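Local atomic coordinates of ferredoxin NADP reductase (Plasmodium falciparum, PDB entry 3JQQ), a protein that transfers electrons between NADPH and a [2Fe-2S] ferredoxin through a bound FAD, in the apicoplast of the malaria parasite. Residues I40-L45 with E112-A117; L281-K286 with V311-Y316. The protein carries 1 engineered substitution. All blocks are in the same frame, centred on the assembly; numbering follows the deposited sequence.

Contact 1: I40-L45 with E112-A117; sequences INHNGL and ENLSVA. With FAD (flavin-adenine dinucleotide), chain I.
Ile40 and Leu114 form an antiparallel, hydrogen-bonded bridge in the FAD-binding beta barrel of this type 1 ferredoxin-NADP reductase. The pair joins strand 35-41 to strand 114-123. Two backbone bonds close it: Ile40 N donates to Leu114 O at 2.9 Å, and Leu114 N donates to Ile40 O at 3.0 Å. The two side chains lie side by side on the same face of the sheet, with Ile40 CB 3.9 Å from Leu114 CD1. Ile40 also packs on Cys18 of strand 16-25 and on Ile151 and Leu153 of strand 150-157.

Past the bridge the chain leaves the sheet through a type I' turn from His42 to Leu45. Asn41 OD1 accepts from Asn43 N, which makes an Asx turn. The His42 ring reaches back to the partner segment. Its CG sits between the backbone N and the carbonyl carbon (chi1 54°), and its CD2 meets Leu114 CD2 at 3.6 Å. Asn113 OD1 touches Asn41 CA at 3.1 Å, with the two amide planes 56° apart. Asn113 ND2 is hydrogen-bonded to Glu39 OE2.

At the far end of 112-117, Ala117 O accepts from FAD N3 at 2.8 Å. The same strand thus gives the pyrimidine part of the isoalloxazine a backbone acceptor.

One water links the turn to the incoming chain. It donates to Glu112 O at 2.7 Å and accepts from His42 N. The water oxygen also lies over the centre of the His42 ring, 3.2 Å above the ring plane.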
loop_
_atom_site.group_PDB
_atom_site.type_symbol
_atom_site.label_atom_id
_atom_site.label_comp_id
_atom_site.label_asym_id
_atom_site.label_seq_id
_atom_site.Cartn_x
_atom_site.Cartn_y
_atom_site.Cartn_z
ATOM N N ILE B 40 9.919 22.842 4.849
ATOM C CA ILE B 40 9.765 22.893 6.298
ATOM C C ILE B 40 10.976 23.505 7.000
ATOM O O ILE B 40 12.107 23.064 6.812
ATOM C CB ILE B 40 9.484 21.497 6.874
ATOM C CG1 ILE B 40 8.107 21.002 6.419
ATOM C CG2 ILE B 40 9.568 21.522 8.398
ATOM C CD1 ILE B 40 7.768 19.608 6.890
ATOM N N ASN B 41 10.720 24.538 7.810
ATOM C CA ASN B 41 11.762 25.183 8.603
ATOM C C ASN B 41 11.848 24.538 9.980
ATOM O O ASN B 41 10.901 24.592 10.767
ATOM C CB ASN B 41 11.496 26.686 8.725
ATOM C CG ASN B 41 12.654 27.443 9.365
ATOM O OD1 ASN B 41 13.138 27.086 10.444
ATOM N ND2 ASN B 41 13.109 28.508 8.705
ATOM N N HIS B 42 12.986 23.925 10.254
ATOM C CA HIS B 42 13.192 23.203 11.499
ATOM C C HIS B 42 14.289 23.893 12.319
ATOM O O HIS B 42 14.762 23.353 13.320
ATOM C CB HIS B 42 13.586 21.759 11.192
ATOM C CG HIS B 42 14.771 21.643 10.283
ATOM N ND1 HIS B 42 16.072 21.617 10.756
ATOM C CD2 HIS B 42 14.863 21.559 8.928
ATOM C CE1 HIS B 42 16.909 21.515 9.731
ATOM N NE2 HIS B 42 16.204 21.482 8.614
ATOM N N ASN B 43 14.677 25.087 11.871
ATOM C CA ASN B 43 15.702 25.902 12.531
ATOM C C ASN B 43 17.052 25.209 12.698
ATOM O O ASN B 43 17.743 25.408 13.699
ATOM C CB ASN B 43 15.199 26.444 13.872
ATOM C CG ASN B 43 14.462 27.759 13.728
ATOM O OD1 ASN B 43 14.455 28.361 12.655
ATOM N ND2 ASN B 43 13.842 28.217 14.809
ATOM N N GLY B 44 17.422 24.410 11.701
ATOM C CA GLY B 44 18.673 23.662 11.728
ATOM C C GLY B 44 18.701 22.548 12.759
ATOM O O GLY B 44 19.690 21.827 12.874
ATOM N N LEU B 45 17.606 22.401 13.503
ATOM C CA LEU B 45 17.531 21.451 14.616
ATOM C C LEU B 45 17.301 19.988 14.225
ATOM O O LEU B 45 17.693 19.081 14.960
ATOM C CB LEU B 45 16.450 21.885 15.607
ATOM C CG LEU B 45 16.881 22.642 16.866
ATOM C CD1 LEU B 45 18.152 23.458 16.635
ATOM C CD2 LEU B 45 15.743 23.520 17.358
ATOM N N GLU B 112 18.984 24.872 4.273
ATOM C CA GLU B 112 18.430 25.404 5.509
ATOM C C GLU B 112 17.170 24.629 5.883
ATOM O O GLU B 112 17.077 24.063 6.967
ATOM C CB GLU B 112 18.136 26.901 5.364
ATOM C CG GLU B 112 17.886 27.626 6.678
ATOM C CD GLU B 112 18.010 29.135 6.549
ATOM O OE1 GLU B 112 17.371 29.855 7.346
ATOM O OE2 GLU B 112 18.746 29.604 5.651
ATOM N N ASN B 113 16.210 24.602 4.964
ATOM C CA ASN B 113 14.954 23.875 5.160
ATOM C C ASN B 113 15.003 22.451 4.619
ATOM O O ASN B 113 15.886 22.116 3.825
ATOM C CB ASN B 113 13.803 24.626 4.485
ATOM C CG ASN B 113 13.610 26.018 5.049
ATOM O OD1 ASN B 113 13.588 26.212 6.264
ATOM N ND2 ASN B 113 13.458 26.997 4.166
ATOM N N LEU B 114 14.058 21.616 5.048
ATOM C CA LEU B 114 13.956 20.249 4.534
ATOM C C LEU B 114 12.718 20.055 3.653
ATOM O O LEU B 114 11.732 20.784 3.778
ATOM C CB LEU B 114 13.993 19.221 5.675
ATOM C CG LEU B 114 12.817 19.149 6.656
ATOM C CD1 LEU B 114 11.654 18.375 6.055
ATOM C CD2 LEU B 114 13.258 18.513 7.966
ATOM N N SER B 115 12.787 19.069 2.759
ATOM C CA SER B 115 11.718 18.797 1.800
ATOM C C SER B 115 11.027 17.472 2.085
ATOM O O SER B 115 11.615 16.560 2.661
ATOM C CB SER B 115 12.270 18.748 0.372
ATOM O OG SER B 115 13.114 19.849 0.101
ATOM N N VAL B 116 9.778 17.373 1.647
ATOM C CA VAL B 116 8.994 16.158 1.756
ATOM C C VAL B 116 7.895 16.214 0.701
ATOM O O VAL B 116 7.327 17.279 0.454
ATOM C CB VAL B 116 8.369 16.022 3.159
ATOM C CG1 VAL B 116 6.936 15.519 3.062
ATOM C CG2 VAL B 116 9.222 15.109 4.039
ATOM N N ALA B 117 7.620 15.083 0.058
ATOM C CA ALA B 117 6.546 15.011 -0.930
ATOM C C ALA B 117 5.487 14.018 -0.479
ATOM O O ALA B 117 5.772 12.832 -0.292
ATOM C CB ALA B 117 7.093 14.632 -2.293
HETATM P PA FAD I . -4.188 6.249 6.435
HETATM O O1A FAD I . -3.128 5.685 7.351
HETATM O O2A FAD I . -5.230 7.010 7.220
HETATM O O5B FAD I . -4.849 5.071 5.552
HETATM C C5B FAD I . -4.067 4.335 4.635
HETATM C C4B FAD I . -4.813 4.149 3.317
HETATM O O4B FAD I . -6.093 3.582 3.539
HETATM C C3B FAD I . -5.037 5.477 2.617
HETATM O O3B FAD I . -4.918 5.274 1.230
HETATM C C2B FAD I . -6.473 5.828 2.951
HETATM O O2B FAD I . -7.082 6.532 1.893
HETATM C C1B FAD I . -7.129 4.475 3.163
HETATM N N9A FAD I . -8.156 4.510 4.221
HETATM C C8A FAD I . -8.009 4.963 5.506
HETATM N N7A FAD I . -9.190 4.808 6.152
HETATM C C5A FAD I . -10.082 4.260 5.299
HETATM C C6A FAD I . -11.416 3.897 5.443
HETATM N N6A FAD I . -12.066 4.159 6.574
HETATM N N1A FAD I . -12.084 3.348 4.368
HETATM C C2A FAD I . -11.429 3.163 3.169
HETATM N N3A FAD I . -10.106 3.529 3.036
HETATM C C4A FAD I . -9.443 4.067 4.085
HETATM N N1 FAD I . 4.178 8.572 1.619
HETATM C C2 FAD I . 4.315 9.722 0.876
HETATM O O2 FAD I . 3.307 10.275 0.432
HETATM N N3 FAD I . 5.570 10.247 0.631
HETATM C C4 FAD I . 6.693 9.621 1.127
HETATM O O4 FAD I . 7.808 10.087 0.906
HETATM C C4X FAD I . 6.557 8.459 1.876
HETATM N N5 FAD I . 7.678 7.830 2.375
HETATM C C5X FAD I . 7.527 6.678 3.117
HETATM C C6 FAD I . 8.660 6.043 3.619
HETATM C C7 FAD I . 8.528 4.885 4.369
HETATM C C7M FAD I . 9.753 4.202 4.910
HETATM C C8 FAD I . 7.257 4.364 4.615
HETATM C C8M FAD I . 7.090 3.106 5.423
HETATM C C9 FAD I . 6.129 4.999 4.111
HETATM C C9A FAD I . 6.255 6.156 3.360
HETATM N N10 FAD I . 5.124 6.788 2.869
HETATM C C10 FAD I . 5.289 7.936 2.120
HETATM C "C1'" FAD I . 3.728 6.347 3.267
HETATM C "C2'" FAD I . 3.104 7.282 4.312
HETATM O "O2'" FAD I . 3.807 7.150 5.523
HETATM C "C3'" FAD I . 1.627 7.022 4.649
HETATM O "O3'" FAD I . 1.374 5.639 4.764
HETATM C "C4'" FAD I . 0.644 7.650 3.662
HETATM O "O4'" FAD I . 0.761 9.053 3.735
HETATM C "C5'" FAD I . -0.790 7.272 4.020
HETATM O "O5'" FAD I . -1.044 7.766 5.314
HETATM P P FAD I . -2.483 8.358 5.727
HETATM O O1P FAD I . -2.523 8.581 7.222
HETATM O O2P FAD I . -2.800 9.633 4.979
HETATM O O3P FAD I . -3.513 7.193 5.318
HETATM O O HOH W 1 15.453 24.764 9.055
#

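Contact 2: L281-K286 with V311-Y316; sequences LYICGK and VHVEVY. Engineered in segment 281-286: Lys286 (natural residue His). With FAD (flavin-adenine dinucleotide), chain I.
Tyr282 lays its ring over the imidazole of His312 in an offset stack. The planes are 9° apart and the centroids 4.2 Å apart. The closest atoms are Tyr282 CZ and His312 CD2, at 3.5 Å. His312 CB also makes a CH-pi contact over the same phenol ring. Both side chains have CG anti to the carbonyl carbon, and they run side by side. Each polar end is held outside the pair: Tyr282 OH by Asn161 O, and His312 NE2 by Glu280.

The backbones form a parallel ladder from Leu281-Val311 to Gly285-Val315. Five N-H...O bonds join them, ending with Tyr316 N to Gly285 O at 2.9 Å. That last donor stands above the carbonyl plane, 41° out of it.

The C-terminal Tyr316 lays one ring face over the flavin, with its CD1 3.4 Å from FAD C9A. As in other type 1 reductases, this tyrosine probably occupies the place of the nicotinamide over the flavin. Its OH is hydrogen-bonded to Thr180 OG1. Cys284 SG sits at the edge of the Tyr316 ring, 3.9 Å from CE2. Glu314 CD lies 3.8 Å from the flavin methyl C7M. Lys286, engineered in place of histidine, points away from the partner strand, and its NZ makes a salt bridge with the bound adenosine-2'-5'-diphosphate.

This is the edge of the five-stranded parallel sheet of the NADP-binding domain. Strand 280-285 lies between strands 173-178 and 311-315. Helix 289-298 packs on Leu281 and Ile283, while helix 183-192 touches Tyr282 and Cys284 on the other face.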
loop_
_atom_site.group_PDB
_atom_site.type_symbol
_atom_site.label_atom_id
_atom_site.label_comp_id
_atom_site.label_asym_id
_atom_site.label_seq_id
_atom_site.Cartn_x
_atom_site.Cartn_y
_atom_site.Cartn_z
ATOM N N LEU B 281 22.874 -0.574 -5.854
ATOM C CA LEU B 281 21.509 -0.723 -6.339
ATOM C C LEU B 281 20.500 -0.340 -5.263
ATOM O O LEU B 281 20.553 -0.842 -4.141
ATOM C CB LEU B 281 21.269 -2.162 -6.803
ATOM C CG LEU B 281 19.874 -2.527 -7.311
ATOM C CD1 LEU B 281 19.484 -1.655 -8.493
ATOM C CD2 LEU B 281 19.819 -4.000 -7.690
ATOM N N TYR B 282 19.584 0.557 -5.610
ATOM C CA TYR B 282 18.563 1.011 -4.674
ATOM C C TYR B 282 17.169 0.748 -5.219
ATOM O O TYR B 282 16.910 0.939 -6.406
ATOM C CB TYR B 282 18.723 2.504 -4.389
ATOM C CG TYR B 282 19.908 2.840 -3.520
ATOM C CD1 TYR B 282 21.198 2.809 -4.031
ATOM C CD2 TYR B 282 19.738 3.196 -2.189
ATOM C CE1 TYR B 282 22.284 3.116 -3.241
ATOM C CE2 TYR B 282 20.820 3.504 -1.390
ATOM C CZ TYR B 282 22.090 3.463 -1.921
ATOM O OH TYR B 282 23.172 3.771 -1.134
ATOM N N ILE B 283 16.270 0.319 -4.343
ATOM C CA ILE B 283 14.884 0.093 -4.720
ATOM C C ILE B 283 13.955 0.724 -3.690
ATOM O O ILE B 283 13.951 0.329 -2.524
ATOM C CB ILE B 283 14.575 -1.407 -4.847
ATOM C CG1 ILE B 283 15.395 -2.020 -5.988
ATOM C CG2 ILE B 283 13.085 -1.625 -5.070
ATOM C CD1 ILE B 283 15.433 -3.538 -5.974
ATOM N N CYS B 284 13.184 1.710 -4.121
ATOM C CA CYS B 284 12.261 2.404 -3.231
ATOM C C CYS B 284 10.877 2.542 -3.851
ATOM O O CYS B 284 10.718 3.134 -4.921
ATOM C CB CYS B 284 12.799 3.785 -2.856
ATOM S SG CYS B 284 11.814 4.630 -1.599
ATOM N N GLY B 285 9.871 1.985 -3.188
ATOM C CA GLY B 285 8.537 1.974 -3.753
ATOM C C GLY B 285 7.787 0.709 -3.390
ATOM O O GLY B 285 7.955 0.163 -2.299
ATOM N N LYS B 286 7.088 0.205 -4.373
ATOM C CA LYS B 286 6.233 -0.955 -4.218
ATOM C C LYS B 286 7.021 -2.234 -3.898
ATOM O O LYS B 286 8.037 -2.483 -4.483
ATOM C CB LYS B 286 5.365 -1.171 -5.480
ATOM C CG LYS B 286 4.437 -0.084 -5.956
ATOM C CD LYS B 286 3.399 0.328 -4.946
ATOM C CE LYS B 286 2.335 1.159 -5.583
ATOM N NZ LYS B 286 1.531 1.840 -4.637
ATOM N N VAL B 311 23.031 -3.843 -2.393
ATOM C CA VAL B 311 21.608 -3.711 -2.682
ATOM C C VAL B 311 20.849 -3.099 -1.505
ATOM O O VAL B 311 21.039 -3.496 -0.356
ATOM C CB VAL B 311 20.980 -5.070 -3.056
ATOM C CG1 VAL B 311 19.474 -4.935 -3.215
ATOM C CG2 VAL B 311 21.611 -5.610 -4.330
ATOM N N HIS B 312 19.995 -2.124 -1.805
ATOM C CA HIS B 312 19.210 -1.435 -0.785
ATOM C C HIS B 312 17.741 -1.408 -1.177
ATOM O O HIS B 312 17.404 -1.103 -2.320
ATOM C CB HIS B 312 19.703 -0.001 -0.605
ATOM C CG HIS B 312 21.160 0.105 -0.280
ATOM N ND1 HIS B 312 21.625 0.273 1.006
ATOM C CD2 HIS B 312 22.255 0.083 -1.077
ATOM C CE1 HIS B 312 22.944 0.343 0.989
ATOM N NE2 HIS B 312 23.351 0.230 -0.263
ATOM N N VAL B 313 16.867 -1.716 -0.226
ATOM C CA VAL B 313 15.437 -1.742 -0.501
ATOM C C VAL B 313 14.632 -1.070 0.609
ATOM O O VAL B 313 14.840 -1.337 1.791
ATOM C CB VAL B 313 14.927 -3.185 -0.704
ATOM C CG1 VAL B 313 15.124 -3.999 0.562
ATOM C CG2 VAL B 313 13.461 -3.182 -1.119
ATOM N N GLU B 314 13.718 -0.190 0.213
ATOM C CA GLU B 314 12.782 0.425 1.145
ATOM C C GLU B 314 11.404 0.438 0.490
ATOM O O GLU B 314 11.146 1.231 -0.418
ATOM C CB GLU B 314 13.224 1.847 1.498
ATOM C CG GLU B 314 12.824 2.297 2.901
ATOM C CD GLU B 314 13.037 3.783 3.122
ATOM O OE1 GLU B 314 12.674 4.570 2.231
ATOM O OE2 GLU B 314 13.564 4.161 4.190
ATOM N N VAL B 315 10.525 -0.449 0.941
ATOM C CA VAL B 315 9.231 -0.623 0.289
ATOM C C VAL B 315 8.062 -0.123 1.134
ATOM O O VAL B 315 8.027 -0.322 2.348
ATOM C CB VAL B 315 8.992 -2.097 -0.112
ATOM C CG1 VAL B 315 9.998 -2.531 -1.171
ATOM C CG2 VAL B 315 9.066 -3.005 1.109
ATOM N N TYR B 316 7.110 0.534 0.478
ATOM C CA TYR B 316 5.894 0.990 1.138
ATOM C C TYR B 316 4.782 1.240 0.124
ATOM O O TYR B 316 3.617 1.409 0.486
ATOM C CB TYR B 316 6.162 2.258 1.952
ATOM C CG TYR B 316 6.566 3.451 1.118
ATOM C CD1 TYR B 316 5.614 4.327 0.612
ATOM C CD2 TYR B 316 7.900 3.701 0.836
ATOM C CE1 TYR B 316 5.984 5.418 -0.149
ATOM C CE2 TYR B 316 8.277 4.787 0.077
ATOM C CZ TYR B 316 7.317 5.641 -0.414
ATOM O OH TYR B 316 7.696 6.722 -1.170
ATOM O OXT TYR B 316 5.026 1.279 -1.084
HETATM P PA FAD I . -4.188 6.249 6.435
HETATM O O1A FAD I . -3.128 5.685 7.351
HETATM O O2A FAD I . -5.230 7.010 7.220
HETATM O O5B FAD I . -4.849 5.071 5.552
HETATM C C5B FAD I . -4.067 4.335 4.635
HETATM C C4B FAD I . -4.813 4.149 3.317
HETATM O O4B FAD I . -6.093 3.582 3.539
HETATM C C3B FAD I . -5.037 5.477 2.617
HETATM O O3B FAD I . -4.918 5.274 1.230
HETATM C C2B FAD I . -6.473 5.828 2.951
HETATM O O2B FAD I . -7.082 6.532 1.893
HETATM C C1B FAD I . -7.129 4.475 3.163
HETATM N N9A FAD I . -8.156 4.510 4.221
HETATM C C8A FAD I . -8.009 4.963 5.506
HETATM N N7A FAD I . -9.190 4.808 6.152
HETATM C C5A FAD I . -10.082 4.260 5.299
HETATM C C6A FAD I . -11.416 3.897 5.443
HETATM N N6A FAD I . -12.066 4.159 6.574
HETATM N N1A FAD I . -12.084 3.348 4.368
HETATM C C2A FAD I . -11.429 3.163 3.169
HETATM N N3A FAD I . -10.106 3.529 3.036
HETATM C C4A FAD I . -9.443 4.067 4.085
HETATM N N1 FAD I . 4.178 8.572 1.619
HETATM C C2 FAD I . 4.315 9.722 0.876
HETATM O O2 FAD I . 3.307 10.275 0.432
HETATM N N3 FAD I . 5.570 10.247 0.631
HETATM C C4 FAD I . 6.693 9.621 1.127
HETATM O O4 FAD I . 7.808 10.087 0.906
HETATM C C4X FAD I . 6.557 8.459 1.876
HETATM N N5 FAD I . 7.678 7.830 2.375
HETATM C C5X FAD I . 7.527 6.678 3.117
HETATM C C6 FAD I . 8.660 6.043 3.619
HETATM C C7 FAD I . 8.528 4.885 4.369
HETATM C C7M FAD I . 9.753 4.202 4.910
HETATM C C8 FAD I . 7.257 4.364 4.615
HETATM C C8M FAD I . 7.090 3.106 5.423
HETATM C C9 FAD I . 6.129 4.999 4.111
HETATM C C9A FAD I . 6.255 6.156 3.360
HETATM N N10 FAD I . 5.124 6.788 2.869
HETATM C C10 FAD I . 5.289 7.936 2.120
HETATM C "C1'" FAD I . 3.728 6.347 3.267
HETATM C "C2'" FAD I . 3.104 7.282 4.312
HETATM O "O2'" FAD I . 3.807 7.150 5.523
HETATM C "C3'" FAD I . 1.627 7.022 4.649
HETATM O "O3'" FAD I . 1.374 5.639 4.764
HETATM C "C4'" FAD I . 0.644 7.650 3.662
HETATM O "O4'" FAD I . 0.761 9.053 3.735
HETATM C "C5'" FAD I . -0.790 7.272 4.020
HETATM O "O5'" FAD I . -1.044 7.766 5.314
HETATM P P FAD I . -2.483 8.358 5.727
HETATM O O1P FAD I . -2.523 8.581 7.222
HETATM O O2P FAD I . -2.800 9.633 4.979
HETATM O O3P FAD I . -3.513 7.193 5.318
#

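From the N terminus, the chain first closes contact 1, when strand 114-123 comes back beside strand 35-41. The 66 residues between its segments include strands 53-56 and 101-104, and residues 63-93 are not modelled. The chain then finishes the FAD-binding barrel and enters the parallel sheet of the NADP-binding domain. Contact 2 closes last, after a crossover through helix 289-298, and ends at the C terminus. The two loops follow in series and neither nest nor cross. The centres of contact 1 and contact 2 are about 24 Å apart, and the contacts do not touch. FAD links them: 112-117 bonds the pyrimidine end of the flavin, and 311-316 covers a face.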